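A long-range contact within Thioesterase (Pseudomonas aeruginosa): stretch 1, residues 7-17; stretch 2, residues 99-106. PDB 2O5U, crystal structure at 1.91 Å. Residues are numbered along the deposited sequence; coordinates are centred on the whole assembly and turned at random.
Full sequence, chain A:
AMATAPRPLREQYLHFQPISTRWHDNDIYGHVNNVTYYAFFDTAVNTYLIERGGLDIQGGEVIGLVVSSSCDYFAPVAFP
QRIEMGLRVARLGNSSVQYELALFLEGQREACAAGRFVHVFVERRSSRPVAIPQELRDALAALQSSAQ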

# COMPACT_ATOMS: atom_id res chain seq x y z
N ARG A 7 5.36 -26.97 -7.69
CA ARG A 7 5.21 -26.29 -6.41
C ARG A 7 6.34 -26.65 -5.45
O ARG A 7 6.53 -27.81 -5.16
CB ARG A 7 3.87 -26.61 -5.75
CG ARG A 7 2.84 -25.61 -6.04
CD ARG A 7 1.46 -26.06 -5.55
NE ARG A 7 1.03 -25.31 -4.38
CZ ARG A 7 -0.19 -25.44 -3.88
NH1 ARG A 7 -0.61 -24.73 -2.84
NH2 ARG A 7 -1.02 -26.30 -4.49
N PRO A 8 7.09 -25.65 -4.96
CA PRO A 8 8.14 -25.91 -3.99
C PRO A 8 7.56 -26.28 -2.63
O PRO A 8 6.40 -25.93 -2.31
CB PRO A 8 8.87 -24.57 -3.88
CG PRO A 8 8.29 -23.73 -4.94
CD PRO A 8 6.99 -24.22 -5.27
N LEU A 9 8.35 -27.02 -1.87
CA LEU A 9 7.98 -27.48 -0.54
C LEU A 9 8.80 -26.76 0.55
O LEU A 9 9.91 -26.29 0.28
CB LEU A 9 8.24 -29.00 -0.44
CG LEU A 9 7.62 -29.89 -1.52
CD1 LEU A 9 8.37 -31.20 -1.62
CD2 LEU A 9 6.18 -30.10 -1.23
N ARG A 10 8.25 -26.72 1.76
CA ARG A 10 8.84 -26.05 2.93
C ARG A 10 10.29 -26.40 3.17
O ARG A 10 11.09 -25.53 3.52
CB ARG A 10 8.12 -26.51 4.18
CG ARG A 10 6.95 -25.77 4.59
CD ARG A 10 6.61 -26.31 5.94
NE ARG A 10 7.28 -25.50 6.94
CZ ARG A 10 6.79 -24.34 7.38
NH1 ARG A 10 5.62 -23.90 6.90
NH2 ARG A 10 7.45 -23.65 8.31
N GLU A 11 10.63 -27.68 3.00
CA GLU A 11 11.98 -28.17 3.32
C GLU A 11 13.04 -27.66 2.36
O GLU A 11 14.19 -27.70 2.67
CB GLU A 11 12.04 -29.71 3.47
CG GLU A 11 11.43 -30.45 2.35
CD GLU A 11 9.99 -30.95 2.61
OE1 GLU A 11 9.15 -30.27 3.23
OE2 GLU A 11 9.70 -32.07 2.16
N GLN A 12 12.62 -27.11 1.21
CA GLN A 12 13.55 -26.46 0.28
C GLN A 12 14.06 -25.05 0.75
O GLN A 12 14.94 -24.47 0.10
CB GLN A 12 12.90 -26.33 -1.13
CG GLN A 12 12.54 -27.63 -1.86
CD GLN A 12 11.64 -27.37 -3.11
OE1 GLN A 12 10.60 -28.01 -3.29
NE2 GLN A 12 12.07 -26.45 -3.97
N TYR A 13 13.53 -24.52 1.85
CA TYR A 13 13.86 -23.17 2.38
C TYR A 13 14.51 -23.30 3.74
O TYR A 13 14.21 -24.25 4.48
CB TYR A 13 12.58 -22.30 2.47
CG TYR A 13 12.01 -22.14 1.06
CD1 TYR A 13 11.13 -23.07 0.54
CD2 TYR A 13 12.47 -21.13 0.23
CE1 TYR A 13 10.66 -22.96 -0.79
CE2 TYR A 13 12.03 -21.00 -1.10
CZ TYR A 13 11.15 -21.93 -1.60
OH TYR A 13 10.72 -21.79 -2.90
N LEU A 14 15.37 -22.36 4.10
CA LEU A 14 16.24 -22.52 5.29
C LEU A 14 15.86 -21.69 6.54
O LEU A 14 16.21 -22.05 7.71
CB LEU A 14 17.69 -22.28 4.93
CG LEU A 14 18.40 -23.48 4.30
CD1 LEU A 14 17.95 -23.82 2.85
CD2 LEU A 14 19.91 -23.25 4.33
N HIS A 15 15.14 -20.61 6.29
CA HIS A 15 14.74 -19.68 7.31
C HIS A 15 13.28 -19.27 7.08
O HIS A 15 12.90 -18.98 5.93
CB HIS A 15 15.62 -18.45 7.23
CG HIS A 15 15.18 -17.33 8.12
ND1 HIS A 15 15.47 -17.29 9.47
CD2 HIS A 15 14.49 -16.20 7.86
CE1 HIS A 15 14.96 -16.19 10.00
NE2 HIS A 15 14.36 -15.52 9.04
N PHE A 16 12.53 -19.16 8.16
CA PHE A 16 11.11 -18.82 8.11
C PHE A 16 10.73 -17.61 8.94
O PHE A 16 11.22 -17.44 10.05
CB PHE A 16 10.26 -20.03 8.56
CG PHE A 16 10.32 -21.12 7.57
CD1 PHE A 16 11.35 -22.04 7.61
CD2 PHE A 16 9.39 -21.18 6.53
CE1 PHE A 16 11.45 -23.05 6.65
CE2 PHE A 16 9.48 -22.18 5.56
CZ PHE A 16 10.51 -23.09 5.62
N GLN A 17 9.79 -16.83 8.42
CA GLN A 17 9.33 -15.69 9.19
C GLN A 17 7.86 -15.51 9.02
O GLN A 17 7.39 -15.34 7.90
CB GLN A 17 10.01 -14.41 8.74
CG GLN A 17 9.62 -13.23 9.63
CD GLN A 17 9.94 -11.91 8.99
OE1 GLN A 17 10.84 -11.82 8.18
NE2 GLN A 17 9.22 -10.86 9.39
N TYR A 99 17.91 -14.28 -3.94
CA TYR A 99 17.06 -14.96 -2.95
C TYR A 99 15.98 -15.81 -3.65
O TYR A 99 15.46 -15.43 -4.71
CB TYR A 99 16.36 -13.94 -2.06
CG TYR A 99 17.24 -12.83 -1.52
CD1 TYR A 99 17.33 -11.59 -2.15
CD2 TYR A 99 18.02 -13.05 -0.41
CE1 TYR A 99 18.18 -10.56 -1.60
CE2 TYR A 99 18.83 -12.09 0.12
CZ TYR A 99 18.91 -10.86 -0.47
OH TYR A 99 19.72 -9.91 0.09
N GLU A 100 15.70 -16.98 -3.08
CA GLU A 100 14.43 -17.70 -3.31
C GLU A 100 13.49 -17.59 -2.10
O GLU A 100 13.91 -17.86 -1.01
CB GLU A 100 14.73 -19.15 -3.53
CG GLU A 100 15.62 -19.45 -4.72
CD GLU A 100 14.87 -19.42 -6.05
OE1 GLU A 100 13.60 -19.51 -6.10
OE2 GLU A 100 15.56 -19.36 -7.05
N LEU A 101 12.21 -17.27 -2.32
CA LEU A 101 11.24 -17.12 -1.26
C LEU A 101 9.95 -17.87 -1.64
O LEU A 101 9.65 -18.04 -2.82
CB LEU A 101 10.90 -15.64 -1.06
CG LEU A 101 11.89 -14.88 -0.14
CD1 LEU A 101 12.47 -13.71 -0.81
CD2 LEU A 101 11.35 -14.54 1.16
N ALA A 102 9.22 -18.32 -0.64
CA ALA A 102 7.90 -18.90 -0.86
C ALA A 102 7.01 -18.49 0.33
O ALA A 102 7.51 -18.33 1.46
CB ALA A 102 7.99 -20.45 -1.05
N LEU A 103 5.72 -18.29 0.08
CA LEU A 103 4.75 -18.04 1.11
C LEU A 103 4.04 -19.36 1.39
O LEU A 103 3.67 -20.08 0.45
CB LEU A 103 3.71 -16.99 0.68
CG LEU A 103 2.60 -16.64 1.70
CD1 LEU A 103 2.15 -15.18 1.55
CD2 LEU A 103 1.41 -17.59 1.63
N PHE A 104 3.83 -19.63 2.67
CA PHE A 104 3.11 -20.78 3.19
C PHE A 104 2.03 -20.36 4.16
O PHE A 104 2.23 -19.43 4.94
CB PHE A 104 4.07 -21.71 3.97
CG PHE A 104 5.24 -22.20 3.15
CD1 PHE A 104 6.45 -21.51 3.13
CD2 PHE A 104 5.11 -23.38 2.37
CE1 PHE A 104 7.54 -21.99 2.33
CE2 PHE A 104 6.17 -23.84 1.55
CZ PHE A 104 7.38 -23.14 1.53
N LEU A 105 0.94 -21.11 4.27
CA LEU A 105 0.07 -20.87 5.44
C LEU A 105 0.84 -21.32 6.66
O LEU A 105 1.59 -22.29 6.57
CB LEU A 105 -1.25 -21.64 5.33
CG LEU A 105 -2.35 -21.01 4.46
CD1 LEU A 105 -3.62 -21.87 4.52
CD2 LEU A 105 -2.64 -19.55 4.93
N GLU A 106 0.71 -20.63 7.79
CA GLU A 106 1.38 -21.14 8.98
C GLU A 106 0.64 -22.42 9.34
O GLU A 106 -0.62 -22.47 9.35
CB GLU A 106 1.44 -20.14 10.15
CG GLU A 106 0.08 -19.94 10.86
CD GLU A 106 0.20 -19.63 12.34
OE1 GLU A 106 1.16 -18.94 12.75
OE2 GLU A 106 -0.69 -20.10 13.09
O HOH W 1 11.46 -19.95 -4.46

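How do the two backbones lie against each other? Residues 99-105 form a strand, and stretch 1 packs against it as loop and a short 3-10 turn before entering its own strand at His15. No hydrogen bond links the stretches directly, and the nearest CA atoms stay well apart, 7.5 Å between Tyr13 CA and Leu101 CA and 7.7 Å between Pro8 CA and Ala102 CA. Contact is made mostly by side chains, though Arg10 CA lies 3.5 Å from Phe104 CZ. The turn is held from within: Gln12 N donates to Leu9 O (3.0 Å), Tyr13 N to Arg10 O (3.1 Å), and Leu9 N to the side-chain Gln12 OE1 (2.8 Å).

Which side chains meet? Along the strand, Glu100, Ala102 and Phe104 point toward stretch 1, while Leu101 and Leu105 point away, the alternation expected of an extended chain. Phe104 gives up the most surface. Its edge is directed toward the face of Tyr13 in an offset edge-to-face pair, with Phe104 CZ 3.9 Å from Tyr13 CD1, an arrangement that sets ring hydrogens against pi density. Phe16 CE2 also reaches Phe104 CE1 at 3.8 Å, the two rings meeting obliquely. Ala102 CB lies 3.5 Å from Tyr13 CZ, an apolar contact.

What does the charged Arg10 contribute? Chiefly its aliphatic portion: Arg10 CG sits over one face of the Phe104 ring, 3.7 Å from Phe104 CE2, in a CH-pi contact. The guanidinium lies farther out, Arg10 CZ being 5.3 Å from the ring centroid, so any cation-pi attraction is weak at most.

How is the polar end of Tyr13 accommodated? A water bridges it to the strand, its O 2.5 Å from Tyr13 OH. The water O is also within hydrogen-bonding distance of Glu100 OE1 (2.7 Å) and Leu101 O (3.1 Å), with more acceptors in reach, counting atoms elsewhere in the structure, than it has protons.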